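Long-range contacts in gamma-glutamyltranspeptidase (Streptomyces lincolnensis, PDB 6J3A), which is a homologue of the LmbA-like glutamyltranspeptidases of the Ntn-hydrolase clan and probably cleaves or transfers gamma-glutamyl or related groups in the manner of that family: residues G10-V15 with V427-N432; N35-A40 with N432-T437. All blocks are in the same frame, centred on the assembly; numbering follows the deposited sequence.

Contact 1 of 2, residues G10-V15 with V427-N432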
loop_
_atom_site.group_PDB
_atom_site.type_symbol
_atom_site.label_atom_id
_atom_site.label_comp_id
_atom_site.label_asym_id
_atom_site.label_seq_id
_atom_site.Cartn_x
_atom_site.Cartn_y
_atom_site.Cartn_z
ATOM N N GLY A 10 6.560 -11.540 -1.505
ATOM C CA GLY A 10 7.059 -11.879 -0.166
ATOM C C GLY A 10 7.015 -13.355 0.142
ATOM O O GLY A 10 6.737 -14.161 -0.738
ATOM N N THR A 11 7.319 -13.695 1.393
ATOM C CA THR A 11 7.427 -15.092 1.849
ATOM C C THR A 11 6.835 -15.389 3.230
ATOM O O THR A 11 7.046 -16.479 3.773
ATOM C CB THR A 11 8.910 -15.513 1.912
ATOM O OG1 THR A 11 9.625 -14.605 2.760
ATOM C CG2 THR A 11 9.528 -15.492 0.542
ATOM N N PHE A 12 6.113 -14.429 3.795
ATOM C CA PHE A 12 5.531 -14.579 5.117
ATOM C C PHE A 12 4.002 -14.545 5.091
ATOM O O PHE A 12 3.363 -15.329 5.781
ATOM C CB PHE A 12 6.065 -13.525 6.088
ATOM C CG PHE A 12 5.463 -13.651 7.457
ATOM C CD1 PHE A 12 5.881 -14.659 8.324
ATOM C CD2 PHE A 12 4.409 -12.825 7.849
ATOM C CE1 PHE A 12 5.291 -14.808 9.577
ATOM C CE2 PHE A 12 3.817 -12.974 9.096
ATOM C CZ PHE A 12 4.259 -13.966 9.963
ATOM N N GLY A 13 3.416 -13.619 4.344
ATOM C CA GLY A 13 1.963 -13.526 4.263
ATOM C C GLY A 13 1.518 -12.358 3.413
ATOM O O GLY A 13 2.262 -11.399 3.243
ATOM N N MET A 14 0.307 -12.442 2.870
ATOM C CA MET A 14 -0.253 -11.366 2.039
ATOM C C MET A 14 -1.738 -11.187 2.308
ATOM O O MET A 14 -2.467 -12.174 2.448
ATOM C CB MET A 14 -0.030 -11.639 0.548
ATOM C CG MET A 14 1.407 -11.484 0.063
ATOM S SD MET A 14 2.007 -9.785 0.056
ATOM C CE MET A 14 3.762 -10.085 -0.144
ATOM N N VAL A 15 -2.171 -9.924 2.387
ATOM C CA VAL A 15 -3.583 -9.582 2.565
ATOM C C VAL A 15 -4.011 -8.507 1.565
ATOM O O VAL A 15 -3.272 -7.569 1.301
ATOM C CB VAL A 15 -3.873 -9.104 3.999
ATOM C CG1 VAL A 15 -5.356 -8.807 4.164
ATOM C CG2 VAL A 15 -3.428 -10.146 5.034
ATOM N N VAL A 427 -3.393 -15.025 2.029
ATOM C CA VAL A 427 -2.547 -16.194 1.845
ATOM C C VAL A 427 -1.466 -16.157 2.921
ATOM O O VAL A 427 -0.863 -15.111 3.163
ATOM C CB VAL A 427 -1.952 -16.258 0.431
ATOM C CG1 VAL A 427 -1.160 -15.005 0.091
ATOM C CG2 VAL A 427 -1.100 -17.511 0.262
ATOM N N ASP A 428 -1.240 -17.286 3.581
ATOM C CA ASP A 428 -0.278 -17.335 4.697
ATOM C C ASP A 428 1.013 -18.097 4.327
ATOM O O ASP A 428 1.150 -18.605 3.204
ATOM C CB ASP A 428 -0.949 -17.887 5.969
ATOM C CG ASP A 428 -1.412 -19.329 5.831
ATOM O OD1 ASP A 428 -0.952 -20.055 4.928
ATOM O OD2 ASP A 428 -2.253 -19.748 6.648
ATOM N N ARG A 429 1.946 -18.164 5.280
ATOM C CA ARG A 429 3.273 -18.774 5.084
ATOM C C ARG A 429 3.222 -20.277 4.772
ATOM O O ARG A 429 4.138 -20.819 4.145
ATOM C CB ARG A 429 4.171 -18.513 6.307
ATOM C CG ARG A 429 3.821 -19.328 7.544
ATOM C CD ARG A 429 4.557 -18.864 8.789
ATOM N NE ARG A 429 6.011 -18.974 8.663
ATOM C CZ ARG A 429 6.881 -18.784 9.657
ATOM N NH1 ARG A 429 8.188 -18.897 9.419
ATOM N NH2 ARG A 429 6.462 -18.479 10.886
ATOM N N TRP A 430 2.153 -20.934 5.218
ATOM C CA TRP A 430 1.913 -22.335 4.900
ATOM C C TRP A 430 1.227 -22.533 3.546
ATOM O O TRP A 430 1.096 -23.659 3.092
ATOM C CB TRP A 430 1.092 -22.996 6.004
ATOM C CG TRP A 430 1.732 -22.887 7.327
ATOM C CD1 TRP A 430 2.689 -23.706 7.843
ATOM C CD2 TRP A 430 1.475 -21.887 8.316
ATOM N NE1 TRP A 430 3.049 -23.279 9.097
ATOM C CE2 TRP A 430 2.315 -22.167 9.417
ATOM C CE3 TRP A 430 0.613 -20.785 8.384
ATOM C CZ2 TRP A 430 2.315 -21.382 10.581
ATOM C CZ3 TRP A 430 0.615 -19.999 9.533
ATOM C CH2 TRP A 430 1.461 -20.306 10.621
ATOM N N GLY A 431 0.797 -21.454 2.905
ATOM C CA GLY A 431 0.143 -21.538 1.600
ATOM C C GLY A 431 -1.374 -21.655 1.622
ATOM O O GLY A 431 -1.992 -21.763 0.565
ATOM N N ASN A 432 -1.987 -21.625 2.808
ATOM C CA ASN A 432 -3.455 -21.617 2.921
ATOM C C ASN A 432 -3.962 -20.339 2.249
ATOM O O ASN A 432 -3.328 -19.291 2.360
ATOM C CB ASN A 432 -3.902 -21.633 4.388
ATOM C CG ASN A 432 -3.386 -22.844 5.164
ATOM O OD1 ASN A 432 -3.550 -23.975 4.731
ATOM N ND2 ASN A 432 -2.773 -22.603 6.324
#
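M14 and V427 face each other as an antiparallel hydrogen-bonded pair: M14 N gives to V427 O at 2.9 Å and V427 N to M14 O at 3.0 Å, both nearly straight. Their side chains lie on the same face of the sheet, where M14 CB rests 3.6 Å from V427 CG1. V427 CG1 is placed between its own backbone N and carbonyl carbon (chi1 57°), the rotation that brings this methyl to the methionine. Branched V427 suits a buried strand, while the flexible chain of M14 bends at chi2 and reaches L601 and A603. Beside the pair, G13 CA approaches V427 O at 3.4 Å in a CA-H...O contact. The pair joins strand 13-17 to its neighbour 424-428 in the antiparallel sheet expected of an Ntn-hydrolase fold; on the other side of 13-17, F12 and G13 both face R617, a classic beta bulge. Beyond the pair the contact runs out toward the surface, where F12 CE1 lies 4.1 Å from R429 NH2, over one face of the guanidinium, the planes 56° apart. R617 makes the cation-pi contact with F12, and M27 and L30 also pack on it. R429 sits in the type I turn D428-G431. D428 ties this turn to the residue after it, its OD1 accepting from N432 N and its OD2, through the syn lone pair, from N432 ND2 at 2.9 Å; phi of +92° at G431 suits a residue without a side chain.

Contact 2 of 2, residues N35-A40 with N432-T437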
loop_
_atom_site.group_PDB
_atom_site.type_symbol
_atom_site.label_atom_id
_atom_site.label_comp_id
_atom_site.label_asym_id
_atom_site.label_seq_id
_atom_site.Cartn_x
_atom_site.Cartn_y
_atom_site.Cartn_z
ATOM N N ASN A 35 -3.069 -17.996 11.224
ATOM C CA ASN A 35 -3.122 -18.467 9.836
ATOM C C ASN A 35 -4.058 -17.594 9.013
ATOM O O ASN A 35 -4.605 -16.631 9.538
ATOM C CB ASN A 35 -3.469 -19.971 9.775
ATOM C CG ASN A 35 -4.878 -20.292 10.239
ATOM O OD1 ASN A 35 -5.807 -19.507 10.076
ATOM N ND2 ASN A 35 -5.042 -21.478 10.803
ATOM N N ALA A 36 -4.234 -17.924 7.735
ATOM C CA ALA A 36 -5.052 -17.110 6.819
ATOM C C ALA A 36 -6.500 -16.970 7.278
ATOM O O ALA A 36 -7.159 -15.968 7.002
ATOM C CB ALA A 36 -5.006 -17.681 5.408
ATOM N N TYR A 37 -6.977 -17.986 7.986
ATOM C CA TYR A 37 -8.358 -18.048 8.440
ATOM C C TYR A 37 -8.538 -17.193 9.689
ATOM O O TYR A 37 -9.443 -16.360 9.716
ATOM C CB TYR A 37 -8.802 -19.516 8.603
ATOM C CG TYR A 37 -8.450 -20.290 7.347
ATOM C CD1 TYR A 37 -8.968 -19.913 6.107
ATOM C CD2 TYR A 37 -7.513 -21.317 7.372
ATOM C CE1 TYR A 37 -8.604 -20.572 4.943
ATOM C CE2 TYR A 37 -7.146 -21.983 6.212
ATOM C CZ TYR A 37 -7.693 -21.603 5.000
ATOM O OH TYR A 37 -7.331 -22.266 3.851
ATOM N N ASP A 38 -7.665 -17.362 10.686
ATOM C CA ASP A 38 -7.602 -16.430 11.818
ATOM C C ASP A 38 -7.601 -14.991 11.304
ATOM O O ASP A 38 -8.354 -14.133 11.778
ATOM C CB ASP A 38 -6.322 -16.617 12.613
ATOM C CG ASP A 38 -6.233 -17.956 13.279
ATOM O OD1 ASP A 38 -7.165 -18.324 14.012
ATOM O OD2 ASP A 38 -5.208 -18.652 13.095
ATOM N N ALA A 39 -6.737 -14.744 10.328
ATOM C CA ALA A 39 -6.547 -13.411 9.784
ATOM C C ALA A 39 -7.828 -12.862 9.192
ATOM O O ALA A 39 -8.230 -11.744 9.496
ATOM C CB ALA A 39 -5.458 -13.431 8.725
ATOM N N ALA A 40 -8.464 -13.666 8.353
ATOM C CA ALA A 40 -9.659 -13.236 7.642
ATOM C C ALA A 40 -10.830 -12.944 8.584
ATOM O O ALA A 40 -11.604 -12.011 8.344
ATOM C CB ALA A 40 -10.052 -14.278 6.623
ATOM N N ASN A 432 -1.987 -21.625 2.808
ATOM C CA ASN A 432 -3.455 -21.617 2.921
ATOM C C ASN A 432 -3.962 -20.339 2.249
ATOM O O ASN A 432 -3.328 -19.291 2.360
ATOM C CB ASN A 432 -3.902 -21.633 4.388
ATOM C CG ASN A 432 -3.386 -22.844 5.164
ATOM O OD1 ASN A 432 -3.550 -23.975 4.731
ATOM N ND2 ASN A 432 -2.773 -22.603 6.324
ATOM N N MET A 433 -5.070 -20.426 1.529
ATOM C CA MET A 433 -5.697 -19.238 0.957
ATOM C C MET A 433 -7.142 -19.152 1.383
ATOM O O MET A 433 -7.759 -20.166 1.744
ATOM C CB MET A 433 -5.634 -19.241 -0.561
ATOM C CG MET A 433 -4.239 -19.446 -1.104
ATOM S SD MET A 433 -4.234 -19.471 -2.901
ATOM C CE MET A 433 -4.006 -17.738 -3.222
ATOM N N VAL A 434 -7.665 -17.930 1.328
ATOM C CA VAL A 434 -9.067 -17.645 1.625
ATOM C C VAL A 434 -9.526 -16.428 0.792
ATOM O O VAL A 434 -8.755 -15.506 0.560
ATOM C CB VAL A 434 -9.278 -17.462 3.144
ATOM C CG1 VAL A 434 -8.646 -16.179 3.652
ATOM C CG2 VAL A 434 -10.745 -17.527 3.502
ATOM N N ALA A 435 -10.764 -16.456 0.310
ATOM C CA ALA A 435 -11.364 -15.315 -0.404
ATOM C C ALA A 435 -12.810 -15.184 0.057
ATOM O O ALA A 435 -13.589 -16.130 -0.085
ATOM C CB ALA A 435 -11.306 -15.513 -1.911
ATOM N N ALA A 436 -13.164 -14.029 0.616
ATOM C CA ALA A 436 -14.496 -13.829 1.194
ATOM C C ALA A 436 -15.066 -12.518 0.718
ATOM O O ALA A 436 -14.349 -11.527 0.624
ATOM C CB ALA A 436 -14.430 -13.842 2.712
ATOM N N THR A 437 -16.368 -12.513 0.467
ATOM C CA THR A 437 -17.079 -11.330 0.009
ATOM C C THR A 437 -18.179 -11.026 1.019
ATOM O O THR A 437 -19.322 -11.379 0.789
ATOM C CB THR A 437 -17.650 -11.585 -1.404
ATOM O OG1 THR A 437 -16.575 -11.880 -2.301
ATOM C CG2 THR A 437 -18.401 -10.385 -1.950
#
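Y37, V434 and N432 carry this contact, with the tyrosine reaching from the first turn of helix 36-50 to the start of strand 433-436. Its hydroxyl gives a hydrogen bond of 3.0 Å to M433 O, coming from above the carbonyl plane, 36° out of it. Y37 CG stands anti to the carbonyl carbon (chi1 -50°), and beyond it the ring runs past V434 in the opposite direction, CE1 lying 3.7 Å from V434 CB. N432 crosses the ring at about a right angle, its CB 3.5 Å from Y37 OH, while its amide oxygen is taken by A68 N. An alanine in place of Y37 would probably leave M433 O without this donor and open a gap beside V434 and N432. V434 CG1 meets the helix at A40 CB, 3.8 Å away, and lies near A36 O; small alanines at A36 and A40 allow the strand to come close, the axes being 8.3 Å apart. N35 and D38 fix the helix start: N35 OD1 accepts from Y37 N and D38 N from opposite faces of its plane, and D38 OD2 receives N35 N at 2.9 Å. A helix that opens with a capping box and packs on a sheet fits the layered alpha-beta core of Ntn hydrolases.

Contacts 1 and 2 meet at N432 and lie about 10 Å apart, centre to centre, on neighbouring strands of one sheet, 424-428 and 433-436. Contact 1 is strand against strand, held mainly by backbone bonds; it is only partly buried, with its turn end reaching the surface, and T11 also packs on Y137 of the second subunit. Contact 2 is helix against strand, buried, and made mostly by side chains, with a single tyrosine hydrogen bond crossing it. D428 ties them together: its OD2 lies 2.9 Å from A36 N, probably a hydrogen bond, so the turn of contact 1 also meets the helix start of contact 2.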